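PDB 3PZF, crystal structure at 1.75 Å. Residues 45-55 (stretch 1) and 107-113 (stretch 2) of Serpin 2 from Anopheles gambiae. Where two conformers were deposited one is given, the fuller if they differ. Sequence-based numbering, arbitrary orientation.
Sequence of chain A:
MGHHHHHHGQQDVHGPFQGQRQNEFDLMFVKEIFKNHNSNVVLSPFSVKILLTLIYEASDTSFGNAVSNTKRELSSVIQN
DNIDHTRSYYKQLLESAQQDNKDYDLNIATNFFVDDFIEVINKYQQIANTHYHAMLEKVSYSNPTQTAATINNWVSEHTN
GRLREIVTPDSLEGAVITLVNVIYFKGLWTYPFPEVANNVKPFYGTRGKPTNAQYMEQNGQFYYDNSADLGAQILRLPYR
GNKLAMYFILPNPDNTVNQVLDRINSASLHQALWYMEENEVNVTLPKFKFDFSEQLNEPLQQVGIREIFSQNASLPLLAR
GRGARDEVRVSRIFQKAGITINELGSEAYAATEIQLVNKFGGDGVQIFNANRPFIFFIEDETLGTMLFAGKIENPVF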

# COMPACT_ATOMS: atom_id res chain seq x y z
N PRO A 45 -2.69 0.52 0.77
CA PRO A 45 -4.09 0.63 1.20
C PRO A 45 -4.97 1.08 0.05
O PRO A 45 -6.07 0.57 -0.10
CB PRO A 45 -4.06 1.70 2.31
CG PRO A 45 -2.58 1.74 2.77
CD PRO A 45 -1.77 1.37 1.56
N PHE A 46 -4.49 2.00 -0.77
CA PHE A 46 -5.30 2.43 -1.91
C PHE A 46 -5.63 1.20 -2.80
O PHE A 46 -6.76 1.05 -3.28
CB PHE A 46 -4.56 3.48 -2.73
CG PHE A 46 -5.22 3.78 -4.04
CD1 PHE A 46 -6.42 4.45 -4.06
CD2 PHE A 46 -4.65 3.38 -5.25
CE1 PHE A 46 -7.07 4.73 -5.28
CE2 PHE A 46 -5.28 3.68 -6.47
CZ PHE A 46 -6.49 4.34 -6.47
N SER A 47 -4.66 0.31 -3.02
CA SER A 47 -4.91 -0.85 -3.88
C SER A 47 -5.95 -1.76 -3.26
O SER A 47 -6.71 -2.39 -3.97
CB SER A 47 -3.60 -1.63 -4.13
OG SER A 47 -2.74 -0.85 -4.94
N VAL A 48 -5.98 -1.84 -1.94
CA VAL A 48 -7.01 -2.64 -1.29
C VAL A 48 -8.38 -2.08 -1.64
O VAL A 48 -9.32 -2.84 -1.89
CB VAL A 48 -6.84 -2.72 0.24
CG1 VAL A 48 -7.98 -3.52 0.87
CG2 VAL A 48 -5.51 -3.38 0.58
N LYS A 49 -8.51 -0.76 -1.68
CA LYS A 49 -9.81 -0.19 -2.01
C LYS A 49 -10.19 -0.50 -3.46
O LYS A 49 -11.37 -0.74 -3.75
CB LYS A 49 -9.83 1.32 -1.74
CG LYS A 49 -9.51 1.61 -0.27
CD LYS A 49 -9.94 3.06 0.11
CE LYS A 49 -9.07 4.13 -0.54
NZ LYS A 49 -9.38 5.51 0.07
N ILE A 50 -9.21 -0.51 -4.35
CA ILE A 50 -9.47 -0.95 -5.73
C ILE A 50 -10.04 -2.40 -5.76
O ILE A 50 -10.99 -2.68 -6.52
CB ILE A 50 -8.18 -0.91 -6.61
CG1 ILE A 50 -7.68 0.53 -6.79
CG2 ILE A 50 -8.45 -1.52 -7.99
CD1 ILE A 50 -8.70 1.46 -7.38
N LEU A 51 -9.46 -3.30 -4.98
CA LEU A 51 -9.91 -4.70 -4.94
C LEU A 51 -11.34 -4.78 -4.46
O LEU A 51 -12.18 -5.51 -5.01
CB LEU A 51 -9.04 -5.54 -3.96
CG LEU A 51 -7.56 -5.55 -4.30
CD1 LEU A 51 -6.78 -6.51 -3.38
CD2 LEU A 51 -7.43 -5.96 -5.76
N LEU A 52 -11.62 -4.05 -3.40
CA LEU A 52 -12.97 -4.00 -2.84
C LEU A 52 -13.96 -3.41 -3.83
O LEU A 52 -15.09 -3.89 -3.91
CB LEU A 52 -12.99 -3.21 -1.54
CG LEU A 52 -12.17 -3.84 -0.40
CD1 LEU A 52 -12.15 -2.88 0.80
CD2 LEU A 52 -12.78 -5.19 -0.03
N THR A 53 -13.55 -2.41 -4.59
CA THR A 53 -14.45 -1.80 -5.56
C THR A 53 -14.67 -2.76 -6.73
O THR A 53 -15.78 -2.87 -7.22
CB THR A 53 -13.93 -0.44 -6.04
OG1 THR A 53 -13.73 0.41 -4.90
CG2 THR A 53 -15.00 0.26 -7.00
N LEU A 54 -13.65 -3.53 -7.12
CA LEU A 54 -13.90 -4.55 -8.18
C LEU A 54 -14.91 -5.58 -7.71
O LEU A 54 -15.76 -6.05 -8.48
CB LEU A 54 -12.60 -5.23 -8.59
CG LEU A 54 -11.71 -4.36 -9.49
CD1 LEU A 54 -10.27 -4.87 -9.43
CD2 LEU A 54 -12.22 -4.32 -10.97
N ILE A 55 -14.83 -5.96 -6.45
CA ILE A 55 -15.76 -6.92 -5.91
C ILE A 55 -17.14 -6.31 -5.83
O ILE A 55 -18.14 -6.99 -6.15
CB ILE A 55 -15.29 -7.42 -4.53
CG1 ILE A 55 -14.04 -8.30 -4.71
CG2 ILE A 55 -16.41 -8.21 -3.86
CD1 ILE A 55 -13.33 -8.70 -3.39
N ASN A 107 3.73 0.88 -10.69
CA ASN A 107 2.72 0.02 -11.33
C ASN A 107 1.87 -0.69 -10.29
O ASN A 107 2.40 -1.30 -9.36
CB ASN A 107 3.36 -0.99 -12.29
CG ASN A 107 2.33 -1.72 -13.14
OD1 ASN A 107 1.40 -1.10 -13.67
ND2 ASN A 107 2.49 -3.03 -13.28
N ILE A 108 0.55 -0.57 -10.43
CA ILE A 108 -0.39 -1.34 -9.63
C ILE A 108 -1.02 -2.40 -10.54
O ILE A 108 -1.55 -2.09 -11.60
CB ILE A 108 -1.48 -0.42 -9.06
CG1 ILE A 108 -0.86 0.58 -8.06
CG2 ILE A 108 -2.59 -1.22 -8.38
CD1 ILE A 108 -1.85 1.75 -7.79
N ALA A 109 -0.91 -3.67 -10.15
CA ALA A 109 -1.39 -4.75 -11.00
C ALA A 109 -2.37 -5.62 -10.24
O ALA A 109 -2.11 -6.00 -9.09
CB ALA A 109 -0.24 -5.58 -11.53
N THR A 110 -3.48 -5.95 -10.89
CA THR A 110 -4.55 -6.67 -10.22
C THR A 110 -5.14 -7.67 -11.20
O THR A 110 -5.42 -7.33 -12.35
CB THR A 110 -5.68 -5.68 -9.77
OG1 THR A 110 -5.15 -4.66 -8.93
CG2 THR A 110 -6.82 -6.41 -9.03
N ASN A 111 -5.34 -8.91 -10.74
CA ASN A 111 -5.86 -9.99 -11.59
C ASN A 111 -6.79 -10.90 -10.78
O ASN A 111 -6.42 -11.35 -9.70
CB ASN A 111 -4.69 -10.84 -12.12
CG ASN A 111 -5.03 -11.62 -13.38
OD1 ASN A 111 -6.18 -12.02 -13.61
ND2 ASN A 111 -4.01 -11.89 -14.20
N PHE A 112 -7.96 -11.20 -11.33
CA PHE A 112 -8.75 -12.34 -10.85
C PHE A 112 -8.28 -13.58 -11.62
O PHE A 112 -8.30 -13.59 -12.84
CB PHE A 112 -10.22 -12.20 -11.15
CG PHE A 112 -10.94 -11.11 -10.39
CD1 PHE A 112 -11.69 -11.42 -9.26
CD2 PHE A 112 -10.94 -9.80 -10.86
CE1 PHE A 112 -12.38 -10.41 -8.58
CE2 PHE A 112 -11.66 -8.82 -10.20
CZ PHE A 112 -12.38 -9.12 -9.07
N PHE A 113 -7.87 -14.62 -10.90
CA PHE A 113 -7.55 -15.91 -11.52
C PHE A 113 -8.73 -16.85 -11.28
O PHE A 113 -9.02 -17.23 -10.14
CB PHE A 113 -6.25 -16.46 -10.91
CG PHE A 113 -5.02 -15.64 -11.25
CD1 PHE A 113 -4.39 -15.78 -12.47
CD2 PHE A 113 -4.52 -14.68 -10.36
CE1 PHE A 113 -3.29 -15.04 -12.80
CE2 PHE A 113 -3.41 -13.92 -10.68
CZ PHE A 113 -2.79 -14.10 -11.90

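The side chains of Thr110 and Ser47 meet the other stretch without forming a hydrogen bond across it. Thr110 comes closest with its methyl group: CG2 of Thr110 lies 3.4 Å from CD2 of Leu51 and 3.8 Å from CD1 of Leu54. Its hydroxyl, OG1, is hydrogen-bonded elsewhere in the structure. The closest approaches of Thr110 to the helix are thus made by its methyl carbon, although OG1 of Thr110 also lies 4.1 Å from CD2 of Leu51. Ser47 does something different. Its OG sits 3.5 Å from CG2 of Ile108, an apolar neighbor, while its hydrogen bond is made to a residue just beyond one of the stretches.

The helix, residues 45-55, packs on the strand, residues 107-113. Their axes come within 10.1 Å, and their N-to-C directions differ by 30°, so the two run roughly the same way. The CA atoms of Ser47 and Ile108 are 7.3 Å apart. CA of Leu51 is 7.8 Å from CA of Thr110, and CA of Leu54 is 9.7 Å from CA of Phe112. The backbones therefore diverge toward the C-terminal end. The large ring of Phe112 reaches across the wider gap.

The strand alternates in the usual way. The CA-to-CB bonds of Ile108 and Thr110 point toward the helix, and those of Ala109 and Asn111 point away. That of Phe112 points sideways, but the end of its side chain comes nearer. These three residues, Ile108, Thr110 and Phe112, supply the strand's share of the buried surface.

On the helix, the CA-to-CB bonds of Ser47, Ile50 and Leu54 point toward the strand. Those of Phe46 and Leu51 point sideways, yet the ends of these side chains come nearer. Spacings of three and four residues place Ser47, Ile50, Leu51 and Leu54 along one side of the helix. Ile50 makes no close contact; its CG2 stays 4.7 Å from OG1 of Thr110.

Both aromatic contacts are made at the ring edge. CD1 of Ile108 lies near the plane of the Phe46 ring, 4.1 Å from its CD2. CB of Leu54 lies near the plane of the Phe112 ring, 3.9 Å from its CZ. Neither aliphatic group covers a ring face.

The helix is held by its own backbone. A regular i to i+4 series runs from Lys49 N to Pro45 O, 3.2 Å, through Ile55 N to Leu51 O, 3.0 Å. Thr53 OG1 also donates to Lys49 O, at 2.9 Å. The contact itself is modest, burying 330 Å² in total, and rests on side-chain packing.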